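Uncharacterized protein (Bacteroides uniformis ATCC 8492, PDB 4Q68) probably acts as an N-acetylmuramoyl-L-alanine amidase of the NlpC/P60 type, cleaving the bond between N-acetylmuramic acid and L-alanine in peptidoglycan fragments. Local coordinates at residues A[76-81]-A[95-100]; A[88-93]-A[118-123]; A[180-185]-A[229-234]. All coordinates share one frame; numbering follows the deposited sequence. Where two conformers were deposited one is given.

Contact 1 (A[76-81]-A[95-100]); sequences YRDGKI and INNGVR
Asp78 and Arg100 form the salt bridge of this contact. Arg100 comes at Asp78 side-on and gives both NE and NH2 to one oxygen, OD1. Arg100 NH2 lies 2.9 Å from Asp78 OD1, and Arg100 NE lies 3.1 Å from it. OD1 lies almost in the guanidinium plane. The carboxylate is turned 86° against that plane, so this is not the flat pairing of two oxygens with two nitrogens. NE meets the syn lone pair of OD1, while NH2 comes from above the carboxylate plane. A bend at chi3 brings the Arg100 head back to the loop. Asn101 ND2 is a further donor to OD1. These donors probably stabilise the charged carboxylate. A water also bridges Asp78 OD2 and Arg100 NE, with weak bonds at both ends.

A second link joins side chain to backbone. Asp78 N donates to Asn97 OD1 at 2.9 Å, with an N-H...O angle of 157°. The donor stands above the amide plane. Asn97 has CG anti to its backbone N (chi1 177°), which carries the amide from the helix to the loop. Its ND2 donates to Lys73 O near the end of helix 64-75, so one amide ties both the helix and the loop after it.

Packing is slight. The CG of Arg77 lies 4.3 Å from Arg100 NH2. The Arg77 head turns elsewhere, to Asp93.

Within 76-81 the backbone folds into two overlapping beta turns. Gly79 N bonds to Tyr76 O, and Lys80 N bonds to Arg77 O. Asp78 and Gly79 both have positive phi, as in a type I' turn for the second. The arrangement is a tight turn leaving one helix and pinned by polar side chains to the next, in the helical part of a clan CA, papain-like fold.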
loop_
_atom_site.group_PDB
_atom_site.type_symbol
_atom_site.label_atom_id
_atom_site.label_comp_id
_atom_site.label_asym_id
_atom_site.label_seq_id
_atom_site.Cartn_x
_atom_site.Cartn_y
_atom_site.Cartn_z
ATOM N N TYR A 76 0.600 8.071 -8.654
ATOM C CA TYR A 76 0.387 9.509 -8.664
ATOM C C TYR A 76 -1.089 9.839 -8.648
ATOM O O TYR A 76 -1.924 9.141 -9.226
ATOM C CB TYR A 76 1.064 10.142 -9.893
ATOM C CG TYR A 76 2.557 9.988 -9.806
ATOM C CD1 TYR A 76 3.317 10.873 -9.059
ATOM C CD2 TYR A 76 3.212 8.931 -10.426
ATOM C CE1 TYR A 76 4.681 10.707 -8.912
ATOM C CE2 TYR A 76 4.572 8.759 -10.294
ATOM C CZ TYR A 76 5.307 9.651 -9.550
ATOM O OH TYR A 76 6.661 9.454 -9.415
ATOM N N ARG A 77 -1.404 10.966 -8.015
ATOM C CA ARG A 77 -2.773 11.453 -7.904
ATOM C C ARG A 77 -3.366 11.674 -9.295
ATOM O O ARG A 77 -2.868 12.510 -10.067
ATOM C CB ARG A 77 -2.753 12.747 -7.098
ATOM C CG ARG A 77 -4.109 13.390 -6.808
ATOM C CD ARG A 77 -3.978 14.609 -5.851
ATOM N NE ARG A 77 -3.508 14.168 -4.535
ATOM C CZ ARG A 77 -2.264 14.282 -4.062
ATOM N NH1 ARG A 77 -1.322 14.929 -4.742
ATOM N NH2 ARG A 77 -1.952 13.756 -2.887
ATOM N N ASP A 78 -4.392 10.897 -9.622
ATOM C CA ASP A 78 -5.010 10.909 -10.952
ATOM C C ASP A 78 -4.007 10.671 -12.079
ATOM O O ASP A 78 -4.220 11.079 -13.212
ATOM C CB ASP A 78 -5.791 12.200 -11.167
ATOM C CG ASP A 78 -6.908 12.362 -10.166
ATOM O OD1 ASP A 78 -7.521 11.354 -9.737
ATOM O OD2 ASP A 78 -7.168 13.523 -9.786
ATOM N N GLY A 79 -2.914 9.984 -11.772
ATOM C CA GLY A 79 -1.910 9.665 -12.769
ATOM C C GLY A 79 -1.104 10.830 -13.295
ATOM O O GLY A 79 -0.432 10.681 -14.306
ATOM N N LYS A 80 -1.164 11.973 -12.619
ATOM C CA LYS A 80 -0.497 13.177 -13.095
ATOM C C LYS A 80 0.747 13.443 -12.264
ATOM O O LYS A 80 0.681 13.699 -11.059
ATOM C CB LYS A 80 -1.446 14.376 -13.049
ATOM C CG LYS A 80 -2.670 14.241 -13.947
ATOM C CD LYS A 80 -3.614 15.437 -13.796
ATOM C CE LYS A 80 -4.973 15.183 -14.439
ATOM N NZ LYS A 80 -5.888 16.345 -14.331
ATOM N N ILE A 81 1.897 13.351 -12.910
ATOM C CA ILE A 81 3.155 13.589 -12.233
ATOM C C ILE A 81 3.374 15.095 -12.138
ATOM O O ILE A 81 3.480 15.780 -13.155
ATOM C CB ILE A 81 4.330 12.914 -12.940
ATOM C CG1 ILE A 81 4.070 11.413 -13.121
ATOM C CG2 ILE A 81 5.595 13.140 -12.154
ATOM C CD1 ILE A 81 5.159 10.685 -13.906
ATOM N N ILE A 95 -5.450 4.730 -1.716
ATOM C CA ILE A 95 -6.690 3.981 -1.821
ATOM C C ILE A 95 -7.748 4.846 -2.500
ATOM O O ILE A 95 -8.421 4.393 -3.428
ATOM C CB ILE A 95 -7.158 3.532 -0.427
ATOM C CG1 ILE A 95 -6.215 2.465 0.126
ATOM C CG2 ILE A 95 -8.620 3.023 -0.488
ATOM C CD1 ILE A 95 -6.385 2.204 1.611
ATOM N N ASN A 96 -7.922 6.078 -2.046
ATOM C CA ASN A 96 -8.939 6.947 -2.629
ATOM C C ASN A 96 -8.710 7.142 -4.120
ATOM O O ASN A 96 -9.650 7.173 -4.900
ATOM C CB ASN A 96 -8.954 8.313 -1.933
ATOM C CG ASN A 96 -9.416 8.235 -0.504
ATOM O OD1 ASN A 96 -9.968 7.232 -0.078
ATOM N ND2 ASN A 96 -9.173 9.295 0.245
ATOM N N ASN A 97 -7.454 7.290 -4.521
ATOM C CA ASN A 97 -7.113 7.427 -5.932
ATOM C C ASN A 97 -7.579 6.210 -6.735
ATOM O O ASN A 97 -8.151 6.357 -7.810
ATOM C CB ASN A 97 -5.601 7.625 -6.061
ATOM C CG ASN A 97 -5.130 7.714 -7.490
ATOM O OD1 ASN A 97 -5.482 8.640 -8.219
ATOM N ND2 ASN A 97 -4.318 6.752 -7.901
ATOM N N GLY A 98 -7.323 5.014 -6.224
ATOM C CA GLY A 98 -7.742 3.805 -6.907
ATOM C C GLY A 98 -9.241 3.623 -6.942
ATOM O O GLY A 98 -9.782 3.172 -7.946
ATOM N N VAL A 99 -9.925 3.974 -5.860
ATOM C CA VAL A 99 -11.380 3.888 -5.832
ATOM C C VAL A 99 -11.978 4.897 -6.819
ATOM O O VAL A 99 -12.814 4.541 -7.662
ATOM C CB VAL A 99 -11.924 4.087 -4.403
ATOM C CG1 VAL A 99 -13.440 4.239 -4.417
ATOM C CG2 VAL A 99 -11.498 2.925 -3.523
ATOM N N ARG A 100 -11.535 6.151 -6.743
ATOM C CA ARG A 100 -12.061 7.213 -7.592
ATOM C C ARG A 100 -11.841 6.893 -9.070
ATOM O O ARG A 100 -12.691 7.169 -9.904
ATOM C CB ARG A 100 -11.356 8.531 -7.242
ATOM C CG ARG A 100 -11.811 9.732 -8.038
ATOM C CD ARG A 100 -11.204 11.040 -7.537
ATOM N NE ARG A 100 -9.743 11.080 -7.649
ATOM C CZ ARG A 100 -8.892 10.863 -6.648
ATOM N NH1 ARG A 100 -9.313 10.579 -5.423
ATOM N NH2 ARG A 100 -7.594 10.921 -6.887
HETATM O O HOH W 1 -10.232 13.005 -10.197
#

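Contact 2 (A[88-93]-A[118-123]); sequences LHYIAD and LSISYM. With NAG (2-acetamido-2-deoxy-beta-D-glucopyranose), chain B.
Ile120 and Met123 sandwich the ring of Tyr90, in a CH-pi contact on one face and a Met-aromatic contact on the other. The CG2 methyl of Ile120 sits over the centre of the Tyr90 ring, 3.3 Å from the centroid and 8° off the normal. On the opposite face lies the selenium of Met123, a selenomethionine, displaced toward the rim and 4.2 Å from the centroid of the Tyr90 ring. Ile120 CG2 is anti to the backbone N, which places this branch on the ring. The other branch ends at CD1 and touches Ala92 CB. Leu118 CD1 packs against Ala92 CB at 3.8 Å. The two segments run nearly antiparallel, and each leads into a helix of the papain-like fold.

Met123 also reaches His89. Met123 bends at chi3 (76°) and lays its CE methyl over one face of the His89 ring, 3.9 Å from the centroid. Met123 SE meets His89 CB at 3.5 Å.

At the polar edge Tyr90 OH accepts from Met123 N at 2.9 Å, with a nearly straight angle of 163°. Glu147 on helix 137-150 is hydrogen-bonded to the same hydroxyl. The phenol tip is thus held near the start of helix 122-125 while its ring stays clamped between apolar groups.

His89 and Met123 also neighbour a NAG. Its acetamide methyl C8 packs on SE. His89 NE2 bonds to Tyr84 O. At the ring edge His89 ND1 points to NAG O3, 2.5 Å away, a distance short enough to leave the details of this bond doubtful.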
loop_
_atom_site.group_PDB
_atom_site.type_symbol
_atom_site.label_atom_id
_atom_site.label_comp_id
_atom_site.label_asym_id
_atom_site.label_seq_id
_atom_site.Cartn_x
_atom_site.Cartn_y
_atom_site.Cartn_z
ATOM N N LEU A 88 1.422 9.553 -4.184
ATOM C CA LEU A 88 0.418 9.229 -3.170
ATOM C C LEU A 88 1.074 8.570 -1.954
ATOM O O LEU A 88 0.940 7.376 -1.688
ATOM C CB LEU A 88 -0.670 8.368 -3.790
ATOM C CG LEU A 88 -1.482 9.113 -4.842
ATOM C CD1 LEU A 88 -2.152 8.148 -5.817
ATOM C CD2 LEU A 88 -2.517 10.010 -4.191
ATOM N N HIS A 89 1.767 9.402 -1.189
ATOM C CA HIS A 89 2.541 8.947 -0.038
ATOM C C HIS A 89 1.691 8.286 1.038
ATOM O O HIS A 89 2.119 7.310 1.644
ATOM C CB HIS A 89 3.266 10.116 0.615
ATOM C CG HIS A 89 4.225 10.794 -0.296
ATOM N ND1 HIS A 89 5.386 10.193 -0.708
ATOM C CD2 HIS A 89 4.172 11.998 -0.908
ATOM C CE1 HIS A 89 6.027 11.022 -1.510
ATOM N NE2 HIS A 89 5.311 12.120 -1.655
ATOM N N TYR A 90 0.520 8.849 1.310
ATOM C CA TYR A 90 -0.347 8.306 2.340
ATOM C C TYR A 90 -1.270 7.259 1.743
ATOM O O TYR A 90 -1.936 7.512 0.732
ATOM C CB TYR A 90 -1.150 9.407 3.011
ATOM C CG TYR A 90 -0.342 10.352 3.849
ATOM C CD1 TYR A 90 0.296 9.914 5.004
ATOM C CD2 TYR A 90 -0.244 11.701 3.523
ATOM C CE1 TYR A 90 1.005 10.788 5.802
ATOM C CE2 TYR A 90 0.451 12.585 4.330
ATOM C CZ TYR A 90 1.061 12.126 5.476
ATOM O OH TYR A 90 1.709 12.986 6.332
ATOM N N ILE A 91 -1.338 6.097 2.374
ATOM C CA ILE A 91 -2.092 5.012 1.799
ATOM C C ILE A 91 -3.592 5.302 1.761
ATOM O O ILE A 91 -4.259 4.890 0.823
ATOM C CB ILE A 91 -1.713 3.669 2.446
ATOM C CG1 ILE A 91 -0.208 3.411 2.254
ATOM C CG2 ILE A 91 -2.542 2.526 1.854
ATOM C CD1 ILE A 91 0.309 3.581 0.817
ATOM N N ALA A 92 -4.135 6.076 2.699
ATOM C CA ALA A 92 -5.553 6.453 2.568
ATOM C C ALA A 92 -5.778 7.172 1.242
ATOM O O ALA A 92 -6.795 6.983 0.582
ATOM C CB ALA A 92 -6.004 7.336 3.719
ATOM N N ASP A 93 -4.829 8.030 0.866
ATOM C CA ASP A 93 -4.912 8.820 -0.374
ATOM C C ASP A 93 -4.731 7.923 -1.604
ATOM O O ASP A 93 -5.441 8.057 -2.601
ATOM C CB ASP A 93 -3.824 9.894 -0.312
ATOM C CG ASP A 93 -4.114 11.127 -1.152
ATOM O OD1 ASP A 93 -5.222 11.286 -1.714
ATOM O OD2 ASP A 93 -3.188 11.965 -1.197
ATOM N N LEU A 118 -9.686 9.184 10.279
ATOM C CA LEU A 118 -8.316 9.440 9.880
ATOM C C LEU A 118 -7.761 10.680 10.567
ATOM O O LEU A 118 -8.429 11.707 10.692
ATOM C CB LEU A 118 -8.222 9.607 8.368
ATOM C CG LEU A 118 -8.546 8.360 7.540
ATOM C CD1 LEU A 118 -8.578 8.733 6.065
ATOM C CD2 LEU A 118 -7.545 7.240 7.792
ATOM N N SER A 119 -6.511 10.569 10.993
ATOM C CA SER A 119 -5.762 11.676 11.548
ATOM C C SER A 119 -4.364 11.591 10.936
ATOM O O SER A 119 -3.530 10.807 11.398
ATOM C CB SER A 119 -5.760 11.560 13.073
ATOM O OG SER A 119 -4.983 12.573 13.660
ATOM N N ILE A 120 -4.154 12.352 9.870
ATOM C CA ILE A 120 -2.956 12.242 9.060
ATOM C C ILE A 120 -2.216 13.562 9.072
ATOM O O ILE A 120 -2.755 14.597 8.711
ATOM C CB ILE A 120 -3.313 11.768 7.631
ATOM C CG1 ILE A 120 -3.894 10.343 7.668
ATOM C CG2 ILE A 120 -2.097 11.825 6.738
ATOM C CD1 ILE A 120 -4.449 9.835 6.334
ATOM N N SER A 121 -0.963 13.502 9.508
ATOM C CA SER A 121 -0.110 14.678 9.656
ATOM C C SER A 121 1.380 14.365 9.797
ATOM O O SER A 121 2.170 15.273 10.029
ATOM C CB SER A 121 -0.542 15.504 10.874
ATOM O OG SER A 121 -0.371 14.752 12.052
ATOM N N TYR A 122 1.787 13.097 9.671
ATOM C CA TYR A 122 3.161 12.711 10.042
ATOM C C TYR A 122 4.223 13.452 9.238
ATOM O O TYR A 122 5.221 13.916 9.789
ATOM C CB TYR A 122 3.326 11.201 9.884
ATOM C CG TYR A 122 4.613 10.672 10.422
ATOM C CD1 TYR A 122 5.754 10.647 9.646
ATOM C CD2 TYR A 122 4.692 10.179 11.716
ATOM C CE1 TYR A 122 6.953 10.155 10.144
ATOM C CE2 TYR A 122 5.890 9.690 12.229
ATOM C CZ TYR A 122 7.015 9.687 11.436
ATOM O OH TYR A 122 8.217 9.199 11.906
HETATM N N MSE A 123 4.049 13.529 7.926
HETATM C CA MSE A 123 5.104 14.060 7.076
HETATM C C MSE A 123 5.350 15.543 7.320
HETATM O O MSE A 123 6.494 15.954 7.501
HETATM C CB MSE A 123 4.788 13.794 5.611
HETATM C CG MSE A 123 4.743 12.312 5.281
HETATM SE SE MSE A 123 4.295 11.946 3.437
HETATM C CE MSE A 123 5.977 12.398 2.615
HETATM C C1 NAG B . 5.768 5.098 1.757
HETATM C C2 NAG B . 6.049 6.593 1.810
HETATM C C3 NAG B . 6.130 7.194 0.409
HETATM C C4 NAG B . 6.965 6.328 -0.532
HETATM C C5 NAG B . 6.615 4.850 -0.414
HETATM C C6 NAG B . 7.555 4.021 -1.280
HETATM C C7 NAG B . 5.331 7.818 3.814
HETATM C C8 NAG B . 4.246 8.551 4.530
HETATM N N2 NAG B . 5.053 7.299 2.614
HETATM O O1 NAG B . 5.870 4.594 3.054
HETATM O O3 NAG B . 6.757 8.446 0.519
HETATM O O4 NAG B . 6.834 6.767 -1.863
HETATM O O5 NAG B . 6.717 4.445 0.934
HETATM O O6 NAG B . 8.886 4.200 -0.862
HETATM O O7 NAG B . 6.423 7.731 4.365
#

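Contact 3 (A[180-185]-A[229-234]); sequences TTNTPG and KWTGIR. With NA (sodium ion), chain C.
Thr180 meets Thr231 through both backbone and side chain, where strands 176-181 and 230-238 pair antiparallel in the main sheet of the papain-like fold. Thr231 N donates to Thr180 O at 2.9 Å, and Thr180 N donates to Gly232 O. Thr180 OG1 and Thr231 OG1 are hydrogen-bonded at 2.8 Å, and their side chains cross at about a right angle. Each OG1 lies between its backbone N and carbonyl carbon (chi1 57° in Thr180), which turns it to the other. Thr180 CG2 rests on Arg234 CG.

One step on, Thr181 and Trp230 form a non-hydrogen-bonded pair with their side chains on the same face. CA-H...O contacts flank this pair: Trp230 CA approaches Thr180 O, and Thr181 CA approaches Lys229 O at 3.2 Å. Asn182 N then closes the pairing with a bond to Lys229 O at 2.9 Å. The donor lies in the carbonyl plane. The Asn182 side chain crosses that of Lys229, with OD1 against its CB.

Beyond Asn182 the chain turns. Thr181 OG1, anti to its backbone N, accepts from Thr183 N in an ST turn, at an N-H...O angle of 172°. The turn brings Thr181 O and Thr183 O to one sodium ion, at 2.5 and 2.6 Å. Leu186 O and three waters complete its six ligands, so the loop wraps round the metal by its carbonyls. One of these waters also accepts a weak bond from Gly185 N.

Another water links Thr181 O, weakly, to Thr231 OG1. On the Lys229 side the lysine chain is extended past Thr183, and a further water joins Thr183 OG1 to Lys229 NZ, 2.9 Å from that nitrogen.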
loop_
_atom_site.group_PDB
_atom_site.type_symbol
_atom_site.label_atom_id
_atom_site.label_comp_id
_atom_site.label_asym_id
_atom_site.label_seq_id
_atom_site.Cartn_x
_atom_site.Cartn_y
_atom_site.Cartn_z
ATOM N N THR A 180 -3.004 -0.972 9.390
ATOM C CA THR A 180 -3.275 0.269 10.077
ATOM C C THR A 180 -2.398 0.371 11.329
ATOM O O THR A 180 -1.976 -0.640 11.885
ATOM C CB THR A 180 -4.777 0.385 10.418
ATOM O OG1 THR A 180 -5.201 -0.725 11.212
ATOM C CG2 THR A 180 -5.615 0.377 9.159
ATOM N N THR A 181 -2.110 1.599 11.755
ATOM C CA THR A 181 -1.149 1.846 12.813
ATOM C C THR A 181 -1.596 2.931 13.777
ATOM O O THR A 181 -2.217 3.906 13.387
ATOM C CB THR A 181 0.218 2.206 12.228
ATOM O OG1 THR A 181 1.111 2.443 13.318
ATOM C CG2 THR A 181 0.167 3.439 11.325
ATOM N N ASN A 182 -1.208 2.768 15.041
ATOM C CA ASN A 182 -1.449 3.789 16.053
ATOM C C ASN A 182 -0.345 4.847 16.144
ATOM O O ASN A 182 -0.403 5.711 16.999
ATOM C CB ASN A 182 -1.774 3.179 17.424
ATOM C CG ASN A 182 -0.637 2.397 18.014
ATOM O OD1 ASN A 182 0.524 2.607 17.687
ATOM N ND2 ASN A 182 -0.970 1.489 18.919
ATOM N N THR A 183 0.625 4.831 15.238
ATOM C CA THR A 183 1.594 5.913 15.176
ATOM C C THR A 183 0.842 7.227 14.984
ATOM O O THR A 183 0.050 7.350 14.057
ATOM C CB THR A 183 2.576 5.674 14.031
ATOM O OG1 THR A 183 3.403 4.559 14.375
ATOM C CG2 THR A 183 3.428 6.898 13.745
ATOM N N PRO A 184 1.095 8.229 15.841
ATOM C CA PRO A 184 0.384 9.499 15.680
ATOM C C PRO A 184 0.647 10.125 14.318
ATOM O O PRO A 184 1.791 10.246 13.876
ATOM C CB PRO A 184 0.943 10.348 16.817
ATOM C CG PRO A 184 1.261 9.349 17.874
ATOM C CD PRO A 184 1.820 8.176 17.130
ATOM N N GLY A 185 -0.432 10.548 13.671
ATOM C CA GLY A 185 -0.362 11.228 12.395
ATOM C C GLY A 185 -0.183 10.320 11.191
ATOM O O GLY A 185 -0.069 10.841 10.074
ATOM N N LYS A 229 1.947 -1.591 17.642
ATOM C CA LYS A 229 1.488 -0.420 16.900
ATOM C C LYS A 229 0.531 -0.759 15.777
ATOM O O LYS A 229 -0.175 0.114 15.300
ATOM C CB LYS A 229 2.658 0.334 16.317
ATOM C CG LYS A 229 3.525 0.930 17.393
ATOM C CD LYS A 229 4.608 1.790 16.810
ATOM C CE LYS A 229 5.554 2.264 17.898
ATOM N NZ LYS A 229 6.578 3.152 17.338
ATOM N N TRP A 230 0.511 -2.012 15.339
ATOM C CA TRP A 230 -0.335 -2.416 14.228
ATOM C C TRP A 230 -1.709 -2.746 14.757
ATOM O O TRP A 230 -1.868 -3.640 15.554
ATOM C CB TRP A 230 0.302 -3.590 13.499
ATOM C CG TRP A 230 1.522 -3.220 12.742
ATOM C CD1 TRP A 230 2.081 -1.979 12.625
ATOM C CD2 TRP A 230 2.321 -4.090 11.951
ATOM N NE1 TRP A 230 3.166 -2.026 11.799
ATOM C CE2 TRP A 230 3.336 -3.313 11.367
ATOM C CE3 TRP A 230 2.274 -5.448 11.670
ATOM C CZ2 TRP A 230 4.300 -3.858 10.528
ATOM C CZ3 TRP A 230 3.225 -5.977 10.829
ATOM C CH2 TRP A 230 4.222 -5.190 10.270
ATOM N N THR A 231 -2.710 -2.004 14.319
ATOM C CA THR A 231 -4.022 -2.074 14.929
ATOM C C THR A 231 -5.021 -2.921 14.153
ATOM O O THR A 231 -6.069 -3.269 14.693
ATOM C CB THR A 231 -4.599 -0.668 15.089
ATOM O OG1 THR A 231 -4.570 -0.034 13.816
ATOM C CG2 THR A 231 -3.799 0.138 16.096
ATOM N N GLY A 232 -4.732 -3.221 12.893
ATOM C CA GLY A 232 -5.726 -3.858 12.052
ATOM C C GLY A 232 -5.344 -3.740 10.605
ATOM O O GLY A 232 -4.177 -3.473 10.289
ATOM N N ILE A 233 -6.322 -3.973 9.726
ATOM C CA ILE A 233 -6.076 -3.917 8.287
ATOM C C ILE A 233 -7.216 -3.245 7.552
ATOM O O ILE A 233 -8.378 -3.330 7.955
ATOM C CB ILE A 233 -5.823 -5.331 7.665
ATOM C CG1 ILE A 233 -7.015 -6.275 7.865
ATOM C CG2 ILE A 233 -4.539 -5.922 8.231
ATOM C CD1 ILE A 233 -6.860 -7.624 7.188
ATOM N N ARG A 234 -6.860 -2.618 6.439
ATOM C CA ARG A 234 -7.771 -2.324 5.353
ATOM C C ARG A 234 -7.490 -3.343 4.249
ATOM O O ARG A 234 -6.345 -3.740 4.037
ATOM C CB ARG A 234 -7.599 -0.887 4.837
ATOM C CG ARG A 234 -7.907 0.161 5.896
ATOM C CD ARG A 234 -7.782 1.581 5.413
ATOM N NE ARG A 234 -8.819 1.899 4.435
ATOM C CZ ARG A 234 -8.994 3.087 3.866
ATOM N NH1 ARG A 234 -8.172 4.086 4.116
ATOM N NH2 ARG A 234 -9.993 3.285 3.027
HETATM NA NA NA C . -2.228 6.414 13.342
HETATM O O HOH W 2 -5.102 2.577 13.693
HETATM O O HOH W 3 5.059 5.410 16.444
HETATM O O HOH W 4 -3.031 8.766 13.141
HETATM O O HOH W 5 -3.298 6.526 15.497
HETATM O O HOH W 6 -4.494 6.233 12.529
#

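Overall arrangement
From the N terminus, contact 1 closes first. It folds the loop after helix 64-75 back onto helix 91-100. Contact 2 opens inside that span, at 88-93, and closes at 118-123, so the two cross and share helix 91-100. The Arg77 to Asp93 salt bridge joins them, and Leu88 CD1 packs on Asn97 ND2. Contact 3 follows in series and pairs strands 176-181 and 230-238. It meets contact 2 where Gly185 O faces the backbone N of both Ser121 and Tyr122, probably as hydrogen bonds. Arg234 reaches from the sheet to Ala92 and Ile95. Together the contacts tie the helical part to the sheet.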